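Local coordinates for uncharacterized conserved protein YndB, AHSA1/START domain (Micromonospora chersina, PDB 6V04) that is of unknown function but is encoded in the dynemicin biosynthetic locus, has a START/Bet v1-like fold and binds magnesium, at residues Q149-S154 with R261-W266; V171-I176 with T267-L272. One frame throughout, in Å; residues are numbered along the deposited sequence. Where two conformers were deposited one is given.

Contact 1 of 2, residues Q149-S154 with R261-W266; sequences QEIDGS and RFAATW. With MG (magnesium ion), chain C.
In the helix-grip arrangement of the second START/Bet v1-like half of the chain, the first strand runs beside the long C-terminal helix, and Ile151 bridges the gap to Phe262, Ala263 and Trp266. Strand 151-154 and helix 261-266 point nearly the same way, 14° apart, with their axes 8.8 Å from each other at closest approach. Ile151 is the one strand residue that crosses, and it does so with both branches. CG1 lies opposite the carbonyl carbon (chi1 -62°) and the chain stays extended to CD1 (chi2 169°), which carries this methyl 3.6 Å from both Phe262 CB and Ala263 N. The other branch, CG2, comes obliquely to the Trp266 indole, 4.2 Å from CD1 of that ring. Both aromatic side chains cross the isoleucine at roughly a right angle. No hydrogen bond joins the segments; the contact is buried and its side-chain meetings are all apolar. With an alanine in place of Ile151, Phe262 CB and Trp266 CD1 would probably be left without the methyls that now meet them, opening a gap between strand and helix. Two residues before Ile151, Gln149 OE1 binds a magnesium ion at 2.0 Å, well away from the helix. Behind this packing lies strand 236-243: its His242 pairs with the backbone of Ile151 and takes the NE1 hydrogen bond of Trp266, while the Phe262 ring meets His242, Trp245 and Phe197. The helix thus lies over the sheet, with strand 151-157 at the sheet's margin.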
loop_
_atom_site.group_PDB
_atom_site.type_symbol
_atom_site.label_atom_id
_atom_site.label_comp_id
_atom_site.label_asym_id
_atom_site.label_seq_id
_atom_site.Cartn_x
_atom_site.Cartn_y
_atom_site.Cartn_z
ATOM N N GLN A 149 8.236 -4.554 4.657
ATOM C CA GLN A 149 9.625 -4.186 4.413
ATOM C C GLN A 149 9.809 -3.168 3.301
ATOM O O GLN A 149 10.860 -2.517 3.261
ATOM C CB GLN A 149 10.460 -5.422 4.100
ATOM C CG GLN A 149 10.119 -6.124 2.801
ATOM C CD GLN A 149 10.786 -7.486 2.702
ATOM O OE1 GLN A 149 10.603 -8.351 3.566
ATOM N NE2 GLN A 149 11.569 -7.681 1.652
ATOM N N GLU A 150 8.860 -3.026 2.380
ATOM C CA GLU A 150 8.972 -2.064 1.289
ATOM C C GLU A 150 7.786 -1.115 1.326
ATOM O O GLU A 150 6.720 -1.455 1.860
ATOM C CB GLU A 150 9.059 -2.750 -0.081
ATOM C CG GLU A 150 8.107 -3.898 -0.290
ATOM C CD GLU A 150 8.476 -4.700 -1.521
ATOM O OE1 GLU A 150 8.358 -4.156 -2.637
ATOM O OE2 GLU A 150 8.916 -5.860 -1.367
ATOM N N ILE A 151 8.021 0.113 0.839
ATOM C CA ILE A 151 7.001 1.143 0.664
ATOM C C ILE A 151 6.618 1.174 -0.802
ATOM O O ILE A 151 7.495 1.148 -1.676
ATOM C CB ILE A 151 7.513 2.531 1.087
ATOM C CG1 ILE A 151 7.881 2.538 2.566
ATOM C CG2 ILE A 151 6.485 3.603 0.793
ATOM C CD1 ILE A 151 8.627 3.792 2.981
ATOM N N ASP A 152 5.319 1.261 -1.087
ATOM C CA ASP A 152 4.900 1.538 -2.455
ATOM C C ASP A 152 3.585 2.298 -2.411
ATOM O O ASP A 152 2.932 2.414 -1.373
ATOM C CB ASP A 152 4.811 0.268 -3.293
ATOM C CG ASP A 152 4.162 -0.859 -2.574
ATOM O OD1 ASP A 152 3.059 -0.643 -2.044
ATOM O OD2 ASP A 152 4.760 -1.959 -2.546
ATOM N N GLY A 153 3.225 2.864 -3.544
ATOM C CA GLY A 153 1.978 3.581 -3.643
ATOM C C GLY A 153 1.819 4.046 -5.068
ATOM O O GLY A 153 2.773 4.036 -5.855
ATOM N N SER A 154 0.601 4.471 -5.391
ATOM C CA SER A 154 0.342 5.014 -6.710
ATOM C C SER A 154 -0.810 6.002 -6.659
ATOM O O SER A 154 -1.634 5.995 -5.738
ATOM C CB SER A 154 0.019 3.917 -7.730
ATOM O OG SER A 154 -1.314 3.462 -7.574
ATOM N N ARG A 261 7.605 6.606 8.795
ATOM C CA ARG A 261 7.719 8.032 8.507
ATOM C C ARG A 261 7.870 8.291 7.016
ATOM O O ARG A 261 7.279 9.239 6.479
ATOM C CB ARG A 261 8.903 8.624 9.258
ATOM C CG ARG A 261 8.762 8.589 10.775
ATOM C CD ARG A 261 10.029 9.092 11.449
ATOM N NE ARG A 261 10.261 10.502 11.135
ATOM C CZ ARG A 261 11.440 11.048 10.849
ATOM N NH1 ARG A 261 12.555 10.325 10.843
ATOM N NH2 ARG A 261 11.506 12.343 10.594
ATOM N N PHE A 262 8.687 7.488 6.335
ATOM C CA PHE A 262 8.820 7.657 4.894
ATOM C C PHE A 262 7.530 7.298 4.173
ATOM O O PHE A 262 7.200 7.931 3.164
ATOM C CB PHE A 262 9.992 6.827 4.376
ATOM C CG PHE A 262 11.325 7.524 4.476
ATOM C CD1 PHE A 262 12.032 7.537 5.666
ATOM C CD2 PHE A 262 11.882 8.153 3.379
ATOM C CE1 PHE A 262 13.267 8.161 5.752
ATOM C CE2 PHE A 262 13.120 8.772 3.458
ATOM C CZ PHE A 262 13.813 8.783 4.647
ATOM N N ALA A 263 6.764 6.319 4.670
ATOM C CA ALA A 263 5.485 6.013 4.020
ATOM C C ALA A 263 4.540 7.206 4.075
ATOM O O ALA A 263 3.838 7.508 3.097
ATOM C CB ALA A 263 4.842 4.787 4.669
ATOM N N ALA A 264 4.489 7.889 5.217
ATOM C CA ALA A 264 3.643 9.069 5.326
ATOM C C ALA A 264 4.140 10.168 4.402
ATOM O O ALA A 264 3.340 10.928 3.836
ATOM C CB ALA A 264 3.625 9.547 6.773
ATOM N N THR A 265 5.460 10.275 4.246
ATOM C CA THR A 265 6.026 11.278 3.350
ATOM C C THR A 265 5.631 10.995 1.910
ATOM O O THR A 265 5.235 11.907 1.172
ATOM C CB THR A 265 7.543 11.310 3.503
ATOM O OG1 THR A 265 7.856 11.765 4.822
ATOM C CG2 THR A 265 8.193 12.258 2.520
ATOM N N TRP A 266 5.730 9.732 1.485
ATOM C CA TRP A 266 5.354 9.394 0.118
ATOM C C TRP A 266 3.859 9.567 -0.104
ATOM O O TRP A 266 3.442 9.998 -1.185
ATOM C CB TRP A 266 5.793 7.971 -0.221
ATOM C CG TRP A 266 7.244 7.909 -0.571
ATOM C CD1 TRP A 266 8.252 7.329 0.156
ATOM C CD2 TRP A 266 7.873 8.487 -1.730
ATOM N NE1 TRP A 266 9.447 7.496 -0.488
ATOM C CE2 TRP A 266 9.245 8.209 -1.643
ATOM C CE3 TRP A 266 7.396 9.208 -2.831
ATOM C CZ2 TRP A 266 10.153 8.625 -2.604
ATOM C CZ3 TRP A 266 8.297 9.611 -3.800
ATOM C CH2 TRP A 266 9.655 9.313 -3.691
HETATM MG MG MG C . 11.080 -10.284 4.049
#

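Contact 2 of 2, residues V171-I176 with T267-L272; sequences VDWLPI and TAALSL
Trp173, from the short helix 170-173, meets Ala269 and Leu272, about one turn apart on helix 252-277. Its CG sits between the backbone N and the carbonyl carbon (chi1 69°), a placement that brings the six-membered part of the indole beside the helix backbone: CE3 lies 3.5 Å from Ala269 O, which approaches at the ring edge, near its plane. The methyl of Ala269 fills the angle between this ring and the tryptophan's own backbone, with CB 4.0 Å from Trp173 CE3 and 3.6 Å from Trp173 O. Rotation of the indole is fixed further by Leu174, whose CG stands 3.6 Å above one ring face, over the centre, and by the NE1 hydrogen bond to Pro164 O. Leu272 reaches across with CG opposite its own backbone N (chi1 -177°), and the bend at chi2 (53°) lets CD2 lie 3.4 Å from Asp172 O and 3.6 Å from Trp173 CA. Here the leucine rests on the peptide rather than on the ring. Nothing across the contact is hydrogen-bonded; the carboxylate of Asp172 turns instead to Trp162 NE1. After Leu174 the chain makes an inverse gamma turn centred on Pro175, whose backbone pairs with Phe187, and enters strand 176-178. Helix 170-173 thus packs on helix 252-277, where Trp173 also touches Ala273, and the residues after it, Pro175 and Ile176, carry the chain into the edge strand and pack on Phe186 of strand 183-187.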
loop_
_atom_site.group_PDB
_atom_site.type_symbol
_atom_site.label_atom_id
_atom_site.label_comp_id
_atom_site.label_asym_id
_atom_site.label_seq_id
_atom_site.Cartn_x
_atom_site.Cartn_y
_atom_site.Cartn_z
ATOM N N VAL A 171 10.523 19.279 -8.213
ATOM C CA VAL A 171 10.471 20.012 -6.947
ATOM C C VAL A 171 9.045 20.445 -6.621
ATOM O O VAL A 171 8.748 20.786 -5.469
ATOM C CB VAL A 171 11.422 21.220 -6.974
ATOM C CG1 VAL A 171 11.336 21.986 -5.662
ATOM C CG2 VAL A 171 12.860 20.763 -7.227
ATOM N N ASP A 172 8.147 20.419 -7.609
ATOM C CA ASP A 172 6.746 20.749 -7.368
ATOM C C ASP A 172 6.080 19.776 -6.401
ATOM O O ASP A 172 5.128 20.153 -5.709
ATOM C CB ASP A 172 5.952 20.739 -8.682
ATOM C CG ASP A 172 6.351 21.859 -9.650
ATOM O OD1 ASP A 172 7.006 22.842 -9.240
ATOM O OD2 ASP A 172 5.977 21.766 -10.846
ATOM N N TRP A 173 6.525 18.519 -6.357
ATOM C CA TRP A 173 5.816 17.510 -5.576
ATOM C C TRP A 173 6.705 16.631 -4.698
ATOM O O TRP A 173 6.183 16.006 -3.759
ATOM C CB TRP A 173 4.971 16.619 -6.508
ATOM C CG TRP A 173 5.756 15.710 -7.402
ATOM C CD1 TRP A 173 6.407 16.046 -8.563
ATOM C CD2 TRP A 173 5.981 14.316 -7.207
ATOM N NE1 TRP A 173 7.025 14.943 -9.093
ATOM C CE2 TRP A 173 6.783 13.867 -8.277
ATOM C CE3 TRP A 173 5.583 13.393 -6.223
ATOM C CZ2 TRP A 173 7.190 12.541 -8.396
ATOM C CZ3 TRP A 173 5.983 12.086 -6.348
ATOM C CH2 TRP A 173 6.779 11.669 -7.429
ATOM N N LEU A 174 8.024 16.562 -4.950
ATOM C CA LEU A 174 8.894 15.749 -4.109
ATOM C C LEU A 174 9.507 16.598 -3.003
ATOM O O LEU A 174 9.799 17.776 -3.212
ATOM C CB LEU A 174 10.020 15.130 -4.932
ATOM C CG LEU A 174 9.589 13.962 -5.820
ATOM C CD1 LEU A 174 10.648 13.651 -6.859
ATOM C CD2 LEU A 174 9.315 12.734 -4.976
ATOM N N PRO A 175 9.736 16.009 -1.830
ATOM C CA PRO A 175 10.335 16.750 -0.698
ATOM C C PRO A 175 11.852 16.797 -0.792
ATOM O O PRO A 175 12.578 16.243 0.033
ATOM C CB PRO A 175 9.851 15.937 0.506
ATOM C CG PRO A 175 9.865 14.543 -0.006
ATOM C CD PRO A 175 9.391 14.630 -1.441
ATOM N N ILE A 176 12.356 17.478 -1.822
ATOM C CA ILE A 176 13.777 17.477 -2.132
ATOM C C ILE A 176 14.284 18.909 -2.259
ATOM O O ILE A 176 13.519 19.852 -2.475
ATOM C CB ILE A 176 14.073 16.679 -3.425
ATOM C CG1 ILE A 176 13.316 17.281 -4.610
ATOM C CG2 ILE A 176 13.685 15.228 -3.230
ATOM C CD1 ILE A 176 13.652 16.633 -5.958
ATOM N N THR A 267 3.038 9.268 0.907
ATOM C CA THR A 267 1.605 9.517 0.794
ATOM C C THR A 267 1.340 10.993 0.518
ATOM O O THR A 267 0.551 11.338 -0.369
ATOM C CB THR A 267 0.896 9.058 2.066
ATOM O OG1 THR A 267 1.107 7.648 2.252
ATOM C CG2 THR A 267 -0.585 9.335 2.002
ATOM N N ALA A 268 2.027 11.876 1.239
ATOM C CA ALA A 268 1.869 13.312 1.027
ATOM C C ALA A 268 2.364 13.728 -0.354
ATOM O O ALA A 268 1.774 14.606 -0.999
ATOM C CB ALA A 268 2.624 14.064 2.110
ATOM N N ALA A 269 3.456 13.127 -0.815
ATOM C CA ALA A 269 4.002 13.481 -2.121
ATOM C C ALA A 269 3.052 13.085 -3.239
ATOM O O ALA A 269 2.836 13.862 -4.174
ATOM C CB ALA A 269 5.361 12.822 -2.320
ATOM N N LEU A 270 2.492 11.874 -3.173
ATOM C CA LEU A 270 1.532 11.450 -4.190
ATOM C C LEU A 270 0.330 12.378 -4.207
ATOM O O LEU A 270 -0.184 12.723 -5.278
ATOM C CB LEU A 270 1.109 10.005 -3.928
ATOM C CG LEU A 270 2.211 8.957 -4.124
ATOM C CD1 LEU A 270 1.754 7.612 -3.629
ATOM C CD2 LEU A 270 2.680 8.860 -5.585
ATOM N N SER A 271 -0.151 12.784 -3.029
ATOM C CA SER A 271 -1.273 13.717 -2.979
ATOM C C SER A 271 -0.905 15.039 -3.629
ATOM O O SER A 271 -1.702 15.619 -4.379
ATOM C CB SER A 271 -1.709 13.948 -1.534
ATOM O OG SER A 271 -2.237 12.766 -0.970
ATOM N N LEU A 272 0.301 15.530 -3.356
ATOM C CA LEU A 272 0.720 16.805 -3.921
ATOM C C LEU A 272 0.853 16.711 -5.432
ATOM O O LEU A 272 0.470 17.638 -6.156
ATOM C CB LEU A 272 2.032 17.234 -3.268
ATOM C CG LEU A 272 2.618 18.579 -3.669
ATOM C CD1 LEU A 272 1.589 19.694 -3.509
ATOM C CD2 LEU A 272 3.844 18.840 -2.817
#

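In the fold
Contacts 1 and 2 use adjoining parts of helix 252-277, and their centres are 12 Å apart. Along the chain their segments alternate: strand 151-157 and helix 170-173 come first, then most of the seven-stranded sheet, then the helix that receives both in the same order. Strands 151-157 and 176-178 are the outermost of that sheet, so contact 1 joins the helix to one edge strand, and contact 2 to the residues that lead into the other. The two also touch directly, Trp266 CZ3 lying 3.5 Å from Leu174 CD2. With Trp266 packing on strands 223-230 and 236-243 as well, the C-terminal helix lies against the sheet, consistent with the helix-grip form of START/Bet v1-like folds.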